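Glutamyl-tRNA synthetase (Methanothermobacter thermautotrophicus, PDB 3AII) probably activates glutamate with ATP and transfers it to the acceptor end of tRNA, as an archaeal non-discriminating glutamyl-tRNA synthetase. Local coordinates at residues E400-F405 and P433-R438; V424-H429 and R459-V464; L99-N104 and R115-N120; R130-I135 and H283-T288. One frame throughout, in Å; residues are numbered along the deposited sequence. Where two conformers were deposited one is given.

Interaction 1 (E400-F405 and P433-R438); sequences EARRYF and PEIGNR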
# COMPACT_ATOMS: atom_id res chain seq x y z
N GLU A 400 -15.25 7.70 17.04
CA GLU A 400 -15.43 9.08 16.60
C GLU A 400 -16.30 9.28 15.37
O GLU A 400 -16.78 10.39 15.14
CB GLU A 400 -14.08 9.75 16.38
CG GLU A 400 -13.26 9.14 15.25
CD GLU A 400 -11.94 9.86 15.04
OE1 GLU A 400 -10.91 9.37 15.53
OE2 GLU A 400 -11.95 10.92 14.38
N ALA A 401 -16.50 8.24 14.57
CA ALA A 401 -17.22 8.41 13.31
C ALA A 401 -18.71 8.73 13.54
O ALA A 401 -19.41 8.00 14.25
CB ALA A 401 -17.08 7.15 12.44
N ARG A 402 -19.19 9.80 12.91
CA ARG A 402 -20.60 10.21 13.03
C ARG A 402 -21.51 9.15 12.42
O ARG A 402 -21.16 8.55 11.40
CB ARG A 402 -20.84 11.55 12.34
CG ARG A 402 -20.01 12.69 12.93
CD ARG A 402 -20.05 13.94 12.04
NE ARG A 402 -21.31 14.67 12.13
CZ ARG A 402 -21.52 15.72 12.92
NH1 ARG A 402 -22.70 16.31 12.94
NH2 ARG A 402 -20.54 16.17 13.70
N ARG A 403 -22.66 8.94 13.04
CA ARG A 403 -23.59 7.89 12.63
C ARG A 403 -24.76 8.42 11.81
O ARG A 403 -25.40 9.40 12.19
CB ARG A 403 -24.14 7.16 13.85
CG ARG A 403 -23.09 6.40 14.65
CD ARG A 403 -23.76 5.58 15.75
NE ARG A 403 -24.75 6.35 16.49
CZ ARG A 403 -25.53 5.84 17.43
NH1 ARG A 403 -25.42 4.56 17.74
NH2 ARG A 403 -26.42 6.59 18.07
N TYR A 404 -25.06 7.74 10.70
CA TYR A 404 -26.23 8.06 9.88
C TYR A 404 -26.91 6.78 9.41
O TYR A 404 -26.27 5.72 9.32
CB TYR A 404 -25.81 8.88 8.66
CG TYR A 404 -25.12 10.18 9.02
CD1 TYR A 404 -25.85 11.33 9.26
CD2 TYR A 404 -23.74 10.23 9.18
CE1 TYR A 404 -25.23 12.52 9.62
CE2 TYR A 404 -23.10 11.41 9.54
CZ TYR A 404 -23.85 12.55 9.75
OH TYR A 404 -23.20 13.71 10.12
N PHE A 405 -28.20 6.89 9.07
CA PHE A 405 -28.94 5.78 8.44
C PHE A 405 -28.89 5.91 6.92
O PHE A 405 -29.42 6.89 6.37
CB PHE A 405 -30.42 5.80 8.88
CG PHE A 405 -30.66 5.38 10.31
CD1 PHE A 405 -29.76 4.55 10.97
CD2 PHE A 405 -31.81 5.79 10.97
CE1 PHE A 405 -30.00 4.16 12.30
CE2 PHE A 405 -32.05 5.39 12.29
CZ PHE A 405 -31.15 4.57 12.94
N PRO A 433 -21.54 13.62 23.12
CA PRO A 433 -22.76 14.43 23.22
C PRO A 433 -22.57 15.82 22.63
O PRO A 433 -23.57 16.45 22.30
CB PRO A 433 -23.02 14.52 24.73
CG PRO A 433 -22.18 13.45 25.35
CD PRO A 433 -21.02 13.21 24.44
N GLU A 434 -21.32 16.28 22.53
CA GLU A 434 -21.07 17.63 22.02
C GLU A 434 -21.63 17.84 20.63
O GLU A 434 -22.05 18.94 20.30
CB GLU A 434 -19.57 18.00 22.07
CG GLU A 434 -18.70 17.20 21.11
CD GLU A 434 -18.15 15.93 21.73
OE1 GLU A 434 -17.13 15.41 21.20
OE2 GLU A 434 -18.69 15.46 22.75
N ILE A 435 -21.66 16.79 19.80
CA ILE A 435 -22.17 16.98 18.45
C ILE A 435 -23.69 16.76 18.37
O ILE A 435 -24.30 17.02 17.33
CB ILE A 435 -21.40 16.14 17.40
CG1 ILE A 435 -21.53 14.65 17.71
CG2 ILE A 435 -19.92 16.57 17.33
CD1 ILE A 435 -20.93 13.75 16.63
N GLY A 436 -24.30 16.31 19.46
CA GLY A 436 -25.75 16.30 19.53
C GLY A 436 -26.47 15.15 18.86
O GLY A 436 -25.86 14.12 18.53
N ASN A 437 -27.77 15.32 18.68
CA ASN A 437 -28.62 14.23 18.20
C ASN A 437 -29.22 14.54 16.84
O ASN A 437 -29.63 15.68 16.59
CB ASN A 437 -29.77 13.98 19.17
CG ASN A 437 -29.31 13.43 20.50
OD1 ASN A 437 -28.21 12.92 20.62
ND2 ASN A 437 -30.16 13.55 21.52
N ARG A 438 -29.28 13.54 15.97
CA ARG A 438 -30.14 13.66 14.79
C ARG A 438 -31.60 13.63 15.21
O ARG A 438 -31.97 12.98 16.19
CB ARG A 438 -29.89 12.50 13.81
CG ARG A 438 -28.47 12.32 13.35
CD ARG A 438 -27.91 10.97 13.79
NE ARG A 438 -28.55 9.87 13.06
CZ ARG A 438 -28.36 8.59 13.33
NH1 ARG A 438 -28.94 7.66 12.59
NH2 ARG A 438 -27.58 8.24 14.35
O HOH W 1 -23.72 18.25 14.90
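R438 makes the largest single contribution to this contact. Its CG lies anti to the carbonyl carbon, and bends at chi2 (117°) and chi3 turn the guanidinium back toward strand 402-408. There it meets F405 end-on: NH1 stands 3.4 Å above the ring plane, over its centre, with ring and guanidinium planes 80° apart. R438 CZ is 4.7 Å from the centroid of the F405 ring, a cation-pi contact made through one amino tip and not a flat stack. The carbonyl O of R403 lies over a guanidinium face, 3.3 Å from R438 CZ, where the angles do not suit hydrogen bonding. The N-H groups serve other partners: NH1 pairs with E517, while NH2 pairs with E532 and donates to P427 O. These carboxylates probably offset the nearby charge of R403, whose NE lies 4.0 Å from R438 NH2 and whose NH2 also donates to P427 O. A leucine here would probably lose the cation-pi contact and leave E517 and E532 without this charge partner.

Farther along, R402, bent at chi3, directs NE in its own plane onto Y404 OH (2.9 Å, 166°), and both side chains also reach E522. I435 CD1 lies over the R402 guanidinium, and a water links R402 NH1 to I435 O. The arrangement ties together strands of the beta-barrel anticodon-binding region that characterises glutamyl- and glutaminyl-tRNA synthetases of this type.

Interaction 2 (V424-H429 and R459-V464); sequences VERPLH and RLIDAV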
# COMPACT_ATOMS: atom_id res chain seq x y z
N VAL A 424 -38.21 11.48 16.41
CA VAL A 424 -37.21 10.57 16.93
C VAL A 424 -35.88 11.31 17.12
O VAL A 424 -35.47 12.05 16.23
CB VAL A 424 -36.99 9.42 15.93
CG1 VAL A 424 -35.92 8.47 16.43
CG2 VAL A 424 -38.31 8.68 15.67
N GLU A 425 -35.22 11.14 18.26
CA GLU A 425 -33.84 11.61 18.42
C GLU A 425 -32.87 10.47 18.60
O GLU A 425 -33.11 9.54 19.39
CB GLU A 425 -33.66 12.59 19.60
CG GLU A 425 -34.31 13.95 19.41
CD GLU A 425 -33.68 15.07 20.26
OE1 GLU A 425 -32.70 14.83 21.00
OE2 GLU A 425 -34.18 16.21 20.18
N ARG A 426 -31.73 10.55 17.91
CA ARG A 426 -30.70 9.54 18.03
C ARG A 426 -29.33 10.22 17.96
O ARG A 426 -29.07 11.02 17.06
CB ARG A 426 -30.86 8.50 16.92
CG ARG A 426 -29.78 7.40 16.93
CD ARG A 426 -30.20 6.23 16.02
NE ARG A 426 -29.23 5.13 16.06
CZ ARG A 426 -29.20 4.18 17.00
NH1 ARG A 426 -28.28 3.22 16.94
NH2 ARG A 426 -30.08 4.19 17.99
N PRO A 427 -28.44 9.92 18.92
CA PRO A 427 -27.12 10.56 18.88
C PRO A 427 -26.34 10.36 17.60
O PRO A 427 -26.32 9.27 16.99
CB PRO A 427 -26.37 9.88 20.03
CG PRO A 427 -27.47 9.49 20.99
CD PRO A 427 -28.60 9.06 20.11
N LEU A 428 -25.68 11.42 17.17
CA LEU A 428 -24.68 11.28 16.13
C LEU A 428 -23.52 10.38 16.58
O LEU A 428 -22.94 9.67 15.77
CB LEU A 428 -24.18 12.65 15.69
CG LEU A 428 -25.20 13.31 14.75
CD1 LEU A 428 -25.16 14.84 14.91
CD2 LEU A 428 -24.89 12.94 13.31
N HIS A 429 -23.18 10.42 17.86
CA HIS A 429 -22.23 9.46 18.41
C HIS A 429 -22.44 9.34 19.92
O HIS A 429 -22.34 10.34 20.62
CB HIS A 429 -20.79 9.87 18.13
CG HIS A 429 -19.83 8.75 18.34
ND1 HIS A 429 -19.57 8.23 19.59
CD2 HIS A 429 -19.12 8.00 17.46
CE1 HIS A 429 -18.71 7.23 19.47
NE2 HIS A 429 -18.42 7.08 18.19
N ARG A 459 -38.63 -3.38 14.30
CA ARG A 459 -38.60 -2.14 15.05
C ARG A 459 -37.74 -1.16 14.28
O ARG A 459 -36.53 -1.39 14.09
CB ARG A 459 -38.00 -2.35 16.44
CG ARG A 459 -37.85 -1.03 17.18
CD ARG A 459 -37.63 -1.22 18.66
NE ARG A 459 -37.38 0.07 19.31
CZ ARG A 459 -38.33 0.93 19.67
NH1 ARG A 459 -39.62 0.67 19.47
NH2 ARG A 459 -37.97 2.07 20.25
N LEU A 460 -38.37 -0.09 13.80
CA LEU A 460 -37.61 0.97 13.16
C LEU A 460 -36.85 1.64 14.30
O LEU A 460 -37.47 2.14 15.24
CB LEU A 460 -38.54 1.98 12.47
CG LEU A 460 -39.66 1.59 11.51
CD1 LEU A 460 -39.87 2.69 10.47
CD2 LEU A 460 -39.43 0.26 10.82
N ILE A 461 -35.52 1.65 14.21
CA ILE A 461 -34.68 2.02 15.35
C ILE A 461 -35.11 3.34 16.00
O ILE A 461 -35.27 4.34 15.33
CB ILE A 461 -33.20 2.07 14.95
CG1 ILE A 461 -32.70 0.65 14.65
CG2 ILE A 461 -32.35 2.76 16.06
CD1 ILE A 461 -31.33 0.62 13.98
N ASP A 462 -35.30 3.29 17.32
CA ASP A 462 -35.71 4.46 18.10
C ASP A 462 -37.09 5.05 17.77
O ASP A 462 -37.46 6.11 18.30
CB ASP A 462 -34.64 5.56 18.02
CG ASP A 462 -33.40 5.22 18.83
OD1 ASP A 462 -33.49 4.34 19.71
OD2 ASP A 462 -32.34 5.84 18.61
N ALA A 463 -37.88 4.35 16.95
CA ALA A 463 -39.11 4.94 16.43
C ALA A 463 -40.38 4.17 16.79
O ALA A 463 -41.05 4.50 17.77
CB ALA A 463 -38.99 5.13 14.91
N VAL A 464 -40.72 3.16 15.99
CA VAL A 464 -41.98 2.44 16.19
C VAL A 464 -41.80 0.99 15.82
O VAL A 464 -40.83 0.62 15.16
CB VAL A 464 -43.12 3.00 15.30
CG1 VAL A 464 -43.51 4.41 15.74
CG2 VAL A 464 -42.72 2.97 13.82
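A salt bridge leads this contact: R426 NH2 donates to D462 OD2 over 2.9 Å at 159°. The carboxylate oxygen lies in the guanidinium plane, yet the donor reaches it from above the carboxylate plane, 49° out. The bridge is monodentate, since D462 OD1 stays 3.8 Å from R426 NH2. R426 has its CG anti to the backbone N and its chain extended from CG to NE, which carries the methylenes alongside the bonded oxygen, R426 CD being 3.4 Å from D462 OD2. On the far branch, NH1 pairs with E532, so two carboxylates share this cation. One guanidinium face receives I461 CG2, which is 3.3 Å from R426 NH2. An alanine here would probably lose the bridge to D462 and take away the flat surface on which I461 rests.

Beyond the charges, V424 spreads its two methyls over the turn: CG1 lies 3.6 Å from D462 CB, and CG2 lies 3.7 Å from A463 CB. I461 O is held by W493 NE1. D462 takes a positive phi, and past it A463 and V464 both face L460, the definition of a classic beta bulge; it closes the tight connection between strands 456-460 and 464-469 in the anticodon-binding region.

Interaction 3 (L99-N104 and R115-N120); sequences LRFAPN and RAAILN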
# COMPACT_ATOMS: atom_id res chain seq x y z
N LEU A 99 19.39 4.05 8.35
CA LEU A 99 18.56 3.06 7.67
C LEU A 99 18.08 3.66 6.36
O LEU A 99 18.20 4.86 6.14
CB LEU A 99 17.38 2.70 8.56
CG LEU A 99 17.80 2.16 9.94
CD1 LEU A 99 17.13 2.97 11.05
CD2 LEU A 99 17.46 0.69 10.06
N ARG A 100 17.54 2.83 5.48
CA ARG A 100 16.98 3.37 4.25
C ARG A 100 15.68 2.67 3.89
O ARG A 100 15.40 1.54 4.34
CB ARG A 100 17.99 3.30 3.09
CG ARG A 100 18.01 1.96 2.32
CD ARG A 100 18.46 0.77 3.14
NE ARG A 100 19.25 -0.15 2.31
CZ ARG A 100 18.76 -1.25 1.72
NH1 ARG A 100 17.48 -1.59 1.86
NH2 ARG A 100 19.57 -2.01 0.99
N PHE A 101 14.85 3.37 3.11
CA PHE A 101 13.65 2.78 2.52
C PHE A 101 13.88 2.98 1.04
O PHE A 101 14.11 4.10 0.60
CB PHE A 101 12.38 3.53 2.96
CG PHE A 101 11.15 3.13 2.19
CD1 PHE A 101 10.75 1.81 2.14
CD2 PHE A 101 10.42 4.08 1.50
CE1 PHE A 101 9.62 1.43 1.41
CE2 PHE A 101 9.30 3.72 0.76
CZ PHE A 101 8.90 2.40 0.71
N ALA A 102 13.85 1.89 0.27
CA ALA A 102 14.35 1.94 -1.11
C ALA A 102 13.39 1.34 -2.13
O ALA A 102 13.64 0.24 -2.65
CB ALA A 102 15.72 1.25 -1.20
N PRO A 103 12.30 2.05 -2.44
CA PRO A 103 11.31 1.53 -3.38
C PRO A 103 11.71 1.77 -4.82
O PRO A 103 12.50 2.68 -5.10
CB PRO A 103 10.06 2.37 -3.05
CG PRO A 103 10.62 3.70 -2.61
CD PRO A 103 11.94 3.38 -1.91
N ASN A 104 11.17 0.97 -5.74
CA ASN A 104 11.28 1.27 -7.17
C ASN A 104 10.12 2.16 -7.59
O ASN A 104 9.03 2.07 -7.03
CB ASN A 104 11.23 -0.01 -7.99
CG ASN A 104 12.21 -1.05 -7.51
OD1 ASN A 104 13.42 -0.85 -7.57
ND2 ASN A 104 11.68 -2.17 -7.01
N ARG A 115 5.07 -1.67 5.17
CA ARG A 115 5.80 -2.38 6.20
C ARG A 115 7.29 -1.98 6.29
O ARG A 115 7.77 -1.65 7.38
CB ARG A 115 5.67 -3.89 6.00
CG ARG A 115 6.20 -4.69 7.16
CD ARG A 115 5.91 -6.17 7.01
NE ARG A 115 6.52 -6.91 8.11
CZ ARG A 115 6.77 -8.22 8.08
NH1 ARG A 115 6.46 -8.92 7.00
NH2 ARG A 115 7.33 -8.81 9.12
N ALA A 116 8.00 -2.02 5.17
CA ALA A 116 9.41 -1.61 5.16
C ALA A 116 9.57 -0.16 5.60
O ALA A 116 10.48 0.19 6.34
CB ALA A 116 10.03 -1.82 3.78
N ALA A 117 8.67 0.69 5.12
CA ALA A 117 8.75 2.11 5.43
C ALA A 117 8.54 2.36 6.91
O ALA A 117 9.31 3.07 7.56
CB ALA A 117 7.73 2.88 4.62
N ILE A 118 7.50 1.74 7.45
CA ILE A 118 7.18 1.90 8.87
C ILE A 118 8.28 1.35 9.77
O ILE A 118 8.72 2.01 10.71
CB ILE A 118 5.83 1.24 9.20
CG1 ILE A 118 4.69 2.05 8.56
CG2 ILE A 118 5.63 1.15 10.71
CD1 ILE A 118 3.45 1.26 8.32
N LEU A 119 8.75 0.14 9.49
CA LEU A 119 9.76 -0.47 10.35
C LEU A 119 11.04 0.35 10.35
O LEU A 119 11.62 0.62 11.40
CB LEU A 119 10.02 -1.92 9.93
CG LEU A 119 8.84 -2.85 10.18
CD1 LEU A 119 9.09 -4.23 9.59
CD2 LEU A 119 8.55 -2.93 11.67
N ASN A 120 11.48 0.76 9.17
CA ASN A 120 12.70 1.55 9.10
C ASN A 120 12.56 2.89 9.77
O ASN A 120 13.47 3.37 10.45
CB ASN A 120 13.16 1.69 7.65
CG ASN A 120 13.86 0.46 7.16
OD1 ASN A 120 15.03 0.24 7.48
ND2 ASN A 120 13.17 -0.36 6.39
O HOH W 2 17.33 -0.17 6.20
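N120 has the most surface buried here, and its amide is gripped firmly at ND2 and also reached by a water at OD1. Its ND2 turns back along the helix to donate to A116 O (2.7 Å, 160°), an oxygen that also accepts the backbone N of N120; ND2 further reaches L291 O. Its OD1 faces the strand and probably accepts from a water, 2.7 Å away, which accepts from R100 N at 3.1 Å. The amide packs directly on R100 O, while its polar link to the strand backbone is through water; R100 O and N120 OD1, both acceptors, make no bond.

Strand 99-101 and helix 115-120 run nearly antiparallel, 157° between their directions with axes 8.1 Å apart, as expected for the first strand and helix of the beta-alpha-beta unit that continues into strand 130-135. This is the Rossmann-like catalytic fold of class I synthetases, and the loop after the strand opens the predicted HIGH motif at P103 and N104.

F101, with CG anti to the backbone N (chi1 169°), sets its ring flat against the helix. A117 CB sits over the centre of one face, 3.9 Å from the F101 centroid, a CH-pi contact; P103 CD covers the rim of the opposite face, and A116 CB meets the edge, 4.0 Å from F101 CD1. L99 packs at the other end, where its CD2 lies 3.6 Å from N120 OD1.

Interaction 4 (R130-I135 and H283-T288); sequences RLILRI and HLLGVT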
# COMPACT_ATOMS: atom_id res chain seq x y z
N ARG A 130 19.10 8.28 11.39
CA ARG A 130 18.59 8.89 10.16
C ARG A 130 17.96 7.87 9.25
O ARG A 130 18.28 6.68 9.31
CB ARG A 130 19.71 9.64 9.43
CG ARG A 130 20.07 10.95 10.11
CD ARG A 130 21.11 11.73 9.32
NE ARG A 130 22.28 10.92 9.05
CZ ARG A 130 22.70 10.59 7.84
NH1 ARG A 130 22.06 11.03 6.76
NH2 ARG A 130 23.77 9.83 7.71
N LEU A 131 17.04 8.32 8.41
CA LEU A 131 16.41 7.47 7.42
C LEU A 131 16.62 8.10 6.06
O LEU A 131 16.33 9.29 5.88
CB LEU A 131 14.91 7.33 7.69
CG LEU A 131 14.07 6.51 6.70
CD1 LEU A 131 14.61 5.08 6.63
CD2 LEU A 131 12.60 6.51 7.06
N ILE A 132 17.08 7.29 5.11
CA ILE A 132 17.30 7.74 3.74
C ILE A 132 16.21 7.18 2.82
O ILE A 132 15.89 5.99 2.88
CB ILE A 132 18.68 7.30 3.23
CG1 ILE A 132 19.79 7.93 4.08
CG2 ILE A 132 18.85 7.69 1.76
CD1 ILE A 132 21.19 7.35 3.81
N LEU A 133 15.60 8.04 2.02
CA LEU A 133 14.70 7.58 0.96
C LEU A 133 15.56 7.44 -0.29
O LEU A 133 16.15 8.42 -0.72
CB LEU A 133 13.56 8.58 0.70
CG LEU A 133 12.74 8.27 -0.55
CD1 LEU A 133 12.01 6.92 -0.43
CD2 LEU A 133 11.70 9.38 -0.80
N ARG A 134 15.67 6.24 -0.85
CA ARG A 134 16.46 6.05 -2.05
C ARG A 134 15.56 5.47 -3.12
O ARG A 134 15.10 4.33 -3.02
CB ARG A 134 17.65 5.12 -1.79
CG ARG A 134 18.54 4.90 -3.02
CD ARG A 134 19.86 4.16 -2.69
NE ARG A 134 19.60 2.76 -2.34
CZ ARG A 134 20.16 2.11 -1.32
NH1 ARG A 134 19.84 0.84 -1.10
NH2 ARG A 134 21.02 2.72 -0.52
N ILE A 135 15.30 6.26 -4.16
CA ILE A 135 14.45 5.80 -5.25
C ILE A 135 15.28 4.99 -6.22
O ILE A 135 16.23 5.50 -6.83
CB ILE A 135 13.80 6.97 -6.01
CG1 ILE A 135 13.09 7.92 -5.05
CG2 ILE A 135 12.86 6.43 -7.07
CD1 ILE A 135 11.99 7.30 -4.29
N HIS A 283 26.89 1.66 1.03
CA HIS A 283 28.19 2.03 1.58
C HIS A 283 28.40 3.52 1.54
O HIS A 283 28.77 4.13 2.54
CB HIS A 283 29.34 1.36 0.84
CG HIS A 283 30.68 1.87 1.25
ND1 HIS A 283 31.28 1.53 2.44
CD2 HIS A 283 31.52 2.75 0.65
CE1 HIS A 283 32.44 2.15 2.55
NE2 HIS A 283 32.62 2.89 1.47
N LEU A 284 28.18 4.13 0.38
CA LEU A 284 28.52 5.55 0.24
C LEU A 284 27.63 6.46 1.07
O LEU A 284 28.08 7.53 1.51
CB LEU A 284 28.53 6.00 -1.22
CG LEU A 284 29.62 5.39 -2.11
CD1 LEU A 284 29.36 5.78 -3.57
CD2 LEU A 284 31.00 5.84 -1.66
N LEU A 285 26.38 6.05 1.28
CA LEU A 285 25.43 6.86 2.04
C LEU A 285 25.55 6.58 3.53
O LEU A 285 24.86 7.20 4.32
CB LEU A 285 24.00 6.57 1.59
CG LEU A 285 23.78 6.97 0.13
CD1 LEU A 285 22.42 6.47 -0.35
CD2 LEU A 285 23.89 8.48 -0.04
N GLY A 286 26.42 5.64 3.89
CA GLY A 286 26.61 5.29 5.29
C GLY A 286 25.52 4.48 5.99
O GLY A 286 25.38 4.56 7.21
N VAL A 287 24.74 3.71 5.23
CA VAL A 287 23.71 2.85 5.84
C VAL A 287 24.37 1.83 6.78
O VAL A 287 25.36 1.18 6.41
CB VAL A 287 22.92 2.11 4.76
CG1 VAL A 287 22.03 1.04 5.37
CG2 VAL A 287 22.10 3.14 3.97
N THR A 288 23.84 1.72 8.00
CA THR A 288 24.43 0.84 9.01
C THR A 288 23.65 -0.45 9.20
O THR A 288 24.21 -1.48 9.58
CB THR A 288 24.52 1.54 10.38
OG1 THR A 288 23.20 1.91 10.82
CG2 THR A 288 25.39 2.79 10.27
O HOH W 3 23.77 9.60 4.34
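Two guanidinium groups meet segment 283-288 by different routes. That of R130, bent at chi3 (-54°), holds a water at its edge, in plane, with NH1 donating to it over 3.3 Å. The same water donates to L285 O at 2.6 Å, so the arginine reaches the helix end through solvent. The R134 guanidinium presents an edge to L285: CD1 lies near its plane, 4.0 Å from R134 NH2. The polar work of R134 is done elsewhere, in salt bridges to E136 and D282 that probably balance the nearby positive charge of R100.

Between the two arginines along the strand, I132 makes the apolar part of the contact. Its CG1 branch, anti to the carbonyl carbon, extends through chi2 (169°) so that CD1 comes 3.7 Å from L285 CB; I132 CD1 also lies 4.3 Å from V287 CG2. L285 spans I132 and R134, its CB against the first and its CD1 against the second.

Helix 274-284 ends in a Schellman motif: G286 takes a positive phi, with two bonds running back into the last turn. G286 N also donates to H283 O at 3.1 Å. This helix terminus is laid against strand 130-135 of the parallel sheet of the Rossmann-like catalytic domain.

The four contacts form two pairs. Interactions 1 and 2, with centres 12 Å apart, interlock in the anticodon-binding region: R438 N lies 2.8 Å from R426 O and R403 N 2.8 Å from L428 O, both probable hydrogen bonds, and E532 pairs with R438 and R426 alike. Interactions 3 and 4, with centres 11 Å apart, meet in the catalytic domain where neighbouring parallel strands join, F101 N being 2.8 Å from I132 O. Interaction 3 leads into the predicted HIGH region; a bound calcium lies about 9 Å from the L99 side chain and about 5 Å from that of R130. Between pairs nothing touches: interactions 2 and 4 have centres 56 Å apart, on opposite sides of the chain's centre.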